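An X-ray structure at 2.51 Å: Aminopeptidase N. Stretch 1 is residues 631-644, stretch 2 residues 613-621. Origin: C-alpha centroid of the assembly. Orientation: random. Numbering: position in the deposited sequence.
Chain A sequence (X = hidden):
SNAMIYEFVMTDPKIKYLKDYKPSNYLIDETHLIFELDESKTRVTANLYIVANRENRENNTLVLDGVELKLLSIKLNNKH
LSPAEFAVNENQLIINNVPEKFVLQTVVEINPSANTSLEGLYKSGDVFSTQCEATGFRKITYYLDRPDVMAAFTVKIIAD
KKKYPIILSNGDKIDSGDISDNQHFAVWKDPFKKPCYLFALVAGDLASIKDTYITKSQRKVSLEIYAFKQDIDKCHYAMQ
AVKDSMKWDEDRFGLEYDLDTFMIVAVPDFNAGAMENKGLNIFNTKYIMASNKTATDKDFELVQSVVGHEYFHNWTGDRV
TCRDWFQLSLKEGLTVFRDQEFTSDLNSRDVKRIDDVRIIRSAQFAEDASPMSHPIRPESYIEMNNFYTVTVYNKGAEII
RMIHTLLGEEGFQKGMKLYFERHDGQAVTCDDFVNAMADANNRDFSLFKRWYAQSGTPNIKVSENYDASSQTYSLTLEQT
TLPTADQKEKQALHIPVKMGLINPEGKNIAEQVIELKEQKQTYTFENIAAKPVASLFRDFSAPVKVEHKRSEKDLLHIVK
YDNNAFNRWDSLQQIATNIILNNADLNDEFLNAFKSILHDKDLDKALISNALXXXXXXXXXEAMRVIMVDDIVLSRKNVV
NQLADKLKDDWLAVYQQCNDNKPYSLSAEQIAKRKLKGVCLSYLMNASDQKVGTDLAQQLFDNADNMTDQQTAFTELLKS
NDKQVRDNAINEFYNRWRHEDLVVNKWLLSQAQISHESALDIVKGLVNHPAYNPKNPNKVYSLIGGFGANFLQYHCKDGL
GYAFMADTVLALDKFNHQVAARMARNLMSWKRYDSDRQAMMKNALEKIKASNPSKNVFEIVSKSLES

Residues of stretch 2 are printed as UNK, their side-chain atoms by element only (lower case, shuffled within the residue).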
# COMPACT_ATOMS: atom_id res chain seq x y z
N ASP A 631 -30.04 -3.20 -12.24
CA ASP A 631 -30.47 -1.82 -11.95
C ASP A 631 -29.30 -0.85 -12.07
O ASP A 631 -29.39 0.19 -12.72
CB ASP A 631 -31.08 -1.71 -10.55
CG ASP A 631 -32.54 -2.11 -10.50
OD1 ASP A 631 -32.85 -3.32 -10.61
OD2 ASP A 631 -33.40 -1.21 -10.34
N ILE A 632 -28.18 -1.21 -11.43
CA ILE A 632 -26.98 -0.38 -11.44
C ILE A 632 -26.46 -0.15 -12.87
O ILE A 632 -26.38 0.99 -13.31
CB ILE A 632 -25.87 -0.98 -10.54
CG1 ILE A 632 -26.26 -0.81 -9.07
CG2 ILE A 632 -24.53 -0.30 -10.80
CD1 ILE A 632 -25.37 -1.57 -8.10
N VAL A 633 -26.13 -1.23 -13.59
CA VAL A 633 -25.49 -1.08 -14.91
C VAL A 633 -26.34 -0.26 -15.89
O VAL A 633 -25.81 0.61 -16.57
CB VAL A 633 -25.09 -2.43 -15.57
CG1 VAL A 633 -24.12 -3.21 -14.68
CG2 VAL A 633 -26.31 -3.28 -15.92
N LEU A 634 -27.64 -0.52 -15.94
CA LEU A 634 -28.51 0.16 -16.91
C LEU A 634 -28.66 1.65 -16.60
O LEU A 634 -28.69 2.49 -17.51
CB LEU A 634 -29.89 -0.52 -16.95
CG LEU A 634 -29.92 -1.98 -17.41
CD1 LEU A 634 -31.28 -2.62 -17.14
CD2 LEU A 634 -29.54 -2.11 -18.88
N SER A 635 -28.74 1.97 -15.31
CA SER A 635 -28.88 3.35 -14.86
C SER A 635 -27.60 4.16 -15.09
O SER A 635 -27.66 5.33 -15.45
CB SER A 635 -29.26 3.38 -13.38
OG SER A 635 -29.43 4.70 -12.92
N ARG A 636 -26.44 3.53 -14.88
CA ARG A 636 -25.14 4.17 -15.12
C ARG A 636 -24.86 4.35 -16.60
O ARG A 636 -24.30 5.36 -17.01
CB ARG A 636 -24.00 3.38 -14.46
CG ARG A 636 -22.66 4.10 -14.50
CD ARG A 636 -21.55 3.27 -13.86
NE ARG A 636 -20.27 3.97 -13.86
CZ ARG A 636 -19.43 4.06 -14.90
NH1 ARG A 636 -19.73 3.51 -16.07
NH2 ARG A 636 -18.28 4.72 -14.76
N LYS A 637 -25.23 3.35 -17.39
CA LYS A 637 -25.08 3.44 -18.84
C LYS A 637 -25.92 4.61 -19.36
O LYS A 637 -25.49 5.33 -20.26
CB LYS A 637 -25.51 2.13 -19.50
CG LYS A 637 -25.13 1.99 -20.96
CD LYS A 637 -25.41 0.58 -21.45
CE LYS A 637 -25.28 0.46 -22.97
NZ LYS A 637 -23.92 0.85 -23.44
N ASN A 638 -27.09 4.82 -18.75
CA ASN A 638 -28.01 5.88 -19.14
C ASN A 638 -27.44 7.27 -18.91
O ASN A 638 -27.45 8.09 -19.83
CB ASN A 638 -29.34 5.74 -18.40
CG ASN A 638 -30.39 6.71 -18.91
OD1 ASN A 638 -30.53 6.91 -20.12
ND2 ASN A 638 -31.13 7.31 -17.99
N VAL A 639 -26.95 7.55 -17.71
CA VAL A 639 -26.41 8.87 -17.40
C VAL A 639 -25.09 9.15 -18.14
O VAL A 639 -24.86 10.27 -18.59
CB VAL A 639 -26.22 9.13 -15.89
CG1 VAL A 639 -27.52 8.87 -15.14
CG2 VAL A 639 -25.08 8.30 -15.31
N VAL A 640 -24.25 8.12 -18.26
CA VAL A 640 -22.98 8.26 -18.97
C VAL A 640 -23.23 8.55 -20.45
O VAL A 640 -22.52 9.36 -21.05
CB VAL A 640 -22.06 7.02 -18.77
CG1 VAL A 640 -20.98 6.94 -19.84
CG2 VAL A 640 -21.43 7.06 -17.38
N ASN A 641 -24.25 7.91 -21.02
CA ASN A 641 -24.65 8.18 -22.40
C ASN A 641 -25.20 9.60 -22.60
O ASN A 641 -24.95 10.22 -23.63
CB ASN A 641 -25.69 7.16 -22.88
CG ASN A 641 -26.39 7.59 -24.16
OD1 ASN A 641 -27.53 8.07 -24.13
ND2 ASN A 641 -25.70 7.47 -25.28
N GLN A 642 -25.95 10.11 -21.62
CA GLN A 642 -26.48 11.46 -21.69
C GLN A 642 -25.37 12.51 -21.70
O GLN A 642 -25.32 13.36 -22.60
CB GLN A 642 -27.47 11.73 -20.55
CG GLN A 642 -28.83 11.07 -20.77
CD GLN A 642 -29.88 11.52 -19.77
OE1 GLN A 642 -29.88 12.67 -19.32
NE2 GLN A 642 -30.80 10.62 -19.43
N LEU A 643 -24.47 12.44 -20.73
CA LEU A 643 -23.33 13.36 -20.65
C LEU A 643 -22.50 13.33 -21.92
O LEU A 643 -22.06 14.37 -22.41
CB LEU A 643 -22.43 12.99 -19.47
CG LEU A 643 -23.02 13.18 -18.07
CD1 LEU A 643 -22.21 12.37 -17.06
CD2 LEU A 643 -23.05 14.65 -17.69
N ALA A 644 -22.27 12.13 -22.44
CA ALA A 644 -21.54 11.93 -23.69
C ALA A 644 -22.15 12.70 -24.86
O ALA A 644 -21.42 13.30 -25.65
CB ALA A 644 -21.49 10.45 -24.04
N UNK A 613 -15.26 11.49 -13.95
CA UNK A 613 -15.50 10.07 -14.21
C UNK A 613 -16.57 9.56 -13.24
O UNK A 613 -16.41 9.63 -12.03
c UNK A 613 -12.72 7.37 -14.75
c UNK A 613 -14.53 8.11 -16.31
c UNK A 613 -14.21 9.26 -14.07
c UNK A 613 -14.13 7.94 -14.85
N UNK A 614 -17.68 9.07 -13.81
CA UNK A 614 -18.82 8.59 -13.03
C UNK A 614 -18.40 7.35 -12.22
O UNK A 614 -17.72 6.47 -12.76
c UNK A 614 -21.34 10.45 -13.81
c UNK A 614 -21.18 7.62 -13.19
c UNK A 614 -20.02 8.25 -13.95
c UNK A 614 -20.53 9.51 -14.68
N UNK A 615 -18.79 7.28 -10.92
CA UNK A 615 -18.39 6.14 -10.10
C UNK A 615 -18.67 4.80 -10.77
O UNK A 615 -19.77 4.59 -11.30
c UNK A 615 -19.62 7.71 -8.76
c UNK A 615 -19.58 8.27 -10.16
c UNK A 615 -19.25 6.27 -8.84
N UNK A 616 -17.68 3.91 -10.78
CA UNK A 616 -17.87 2.57 -11.34
C UNK A 616 -18.92 1.78 -10.55
O UNK A 616 -19.25 2.10 -9.40
c UNK A 616 -15.64 2.38 -12.50
c UNK A 616 -15.83 1.70 -10.08
c UNK A 616 -16.55 1.77 -11.44
c UNK A 616 -14.77 0.63 -10.01
N UNK A 617 -19.44 0.74 -11.19
CA UNK A 617 -20.64 0.04 -10.72
C UNK A 617 -20.42 -0.63 -9.36
O UNK A 617 -21.33 -0.64 -8.52
c UNK A 617 -21.10 -0.98 -11.76
o UNK A 617 -19.53 0.55 -14.29
c UNK A 617 -20.24 -0.46 -14.11
o UNK A 617 -20.04 -1.55 -14.68
c UNK A 617 -21.41 -0.38 -13.13
N UNK A 618 -19.23 -1.18 -9.15
CA UNK A 618 -18.88 -1.83 -7.89
C UNK A 618 -18.88 -0.85 -6.71
O UNK A 618 -19.19 -1.23 -5.58
c UNK A 618 -17.52 -2.53 -8.00
o UNK A 618 -16.55 -1.70 -8.60
N UNK A 619 -18.52 0.40 -6.98
CA UNK A 619 -18.54 1.45 -5.96
C UNK A 619 -19.98 1.82 -5.59
O UNK A 619 -20.31 1.91 -4.41
c UNK A 619 -17.80 2.72 -6.43
o UNK A 619 -16.47 2.37 -6.82
c UNK A 619 -17.76 3.76 -5.32
N UNK A 620 -20.82 2.01 -6.60
CA UNK A 620 -22.23 2.31 -6.37
C UNK A 620 -22.91 1.18 -5.58
O UNK A 620 -23.73 1.43 -4.69
c UNK A 620 -22.46 3.82 -8.38
c UNK A 620 -22.79 3.91 -9.85
c UNK A 620 -24.49 2.67 -7.46
c UNK A 620 -22.98 2.55 -7.70
N UNK A 621 -22.54 -0.06 -5.91
CA UNK A 621 -23.06 -1.25 -5.22
C UNK A 621 -22.78 -1.27 -3.71
O UNK A 621 -23.53 -1.87 -2.95
c UNK A 621 -22.50 -2.50 -5.87

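Position 613 has four side-chain carbons, forked at the second. Its CA-to-CB bond points away from stretch 1, and although the end of the side chain comes nearer, it makes no contact there. A fork one carbon beyond CB is leucine: L613.

Position 614 also has four carbons, but the fork is at CB and one arm is two carbons long. CB points toward stretch 1, and the side chain lies against V639, V640 and L643. Branching at CB with one longer arm is isoleucine: I614. Its CG1 is 3.8 Å from V640 CG2, and its CD1 is 3.9 Å from L643 CD1. Its CG2 is 4.5 Å from V639 CG2.

Position 615 has three carbons that close a ring onto the backbone N. This is proline, P615. The ring makes no close contact with stretch 1. The backbone does: R636 NE donates a hydrogen bond to P615 O at 2.7 Å.

Position 616 has four carbons, forked at CB, with one arm of two carbons. CB points away from stretch 1, and the side chain only skirts the R636 guanidinium. The branching again gives isoleucine: I616. Its CG2 is 4.2 Å from R636 NH2. It holds the N-cap position, and its O accepts a hydrogen bond from the N of position 620 at 3.2 Å.

Position 617 has three carbons in a row, the third carrying two oxygens. CB is 3.6 Å from I632 CG2. One oxygen lies over a face of the R636 guanidinium. A carboxylate at the end of three carbons is glutamate: E617. Its OE1 is 3.5 Å from R636 NH1, a salt bridge. The oxygen is well out of the guanidinium plane, so charge alone links the pair and no N-H points at it.

Position 618 has one carbon and then one oxygen. CB points away and nothing on stretch 1 is touched. This is serine, S618.

Position 619 has one carbon carrying one oxygen and one carbon. It is out of reach of stretch 1. The shape is threonine: T619.

Position 620 has four carbons, forked at CB, with one longer arm. It points toward stretch 1 and meets I632 and R636. This is isoleucine, I620. Its CG2 is 4.2 Å from I632 CG1, and its CD1 is 4.2 Å from R636 CD.

Position 621 has a single carbon, CB, 3.8 Å from I632 CD1. This is alanine, A621.

The contact centres on R636. Its extended chain carries the guanidinium to the loop before the second helix. There NH2 donates to I614 O at 2.7 Å, beside the NE bond to P615. Both acceptors lie at the guanidinium edge, near its plane, which leaves a face for the E617 carboxylate. Apolar packing continues along stretch 1 on both sides of R636 in sequence: I632 meets I620 and A621, while V639, V640 and L643 hold I614. Together the stretches bury 498 Å².

Stretch 2 613-621: LIPIESTIA
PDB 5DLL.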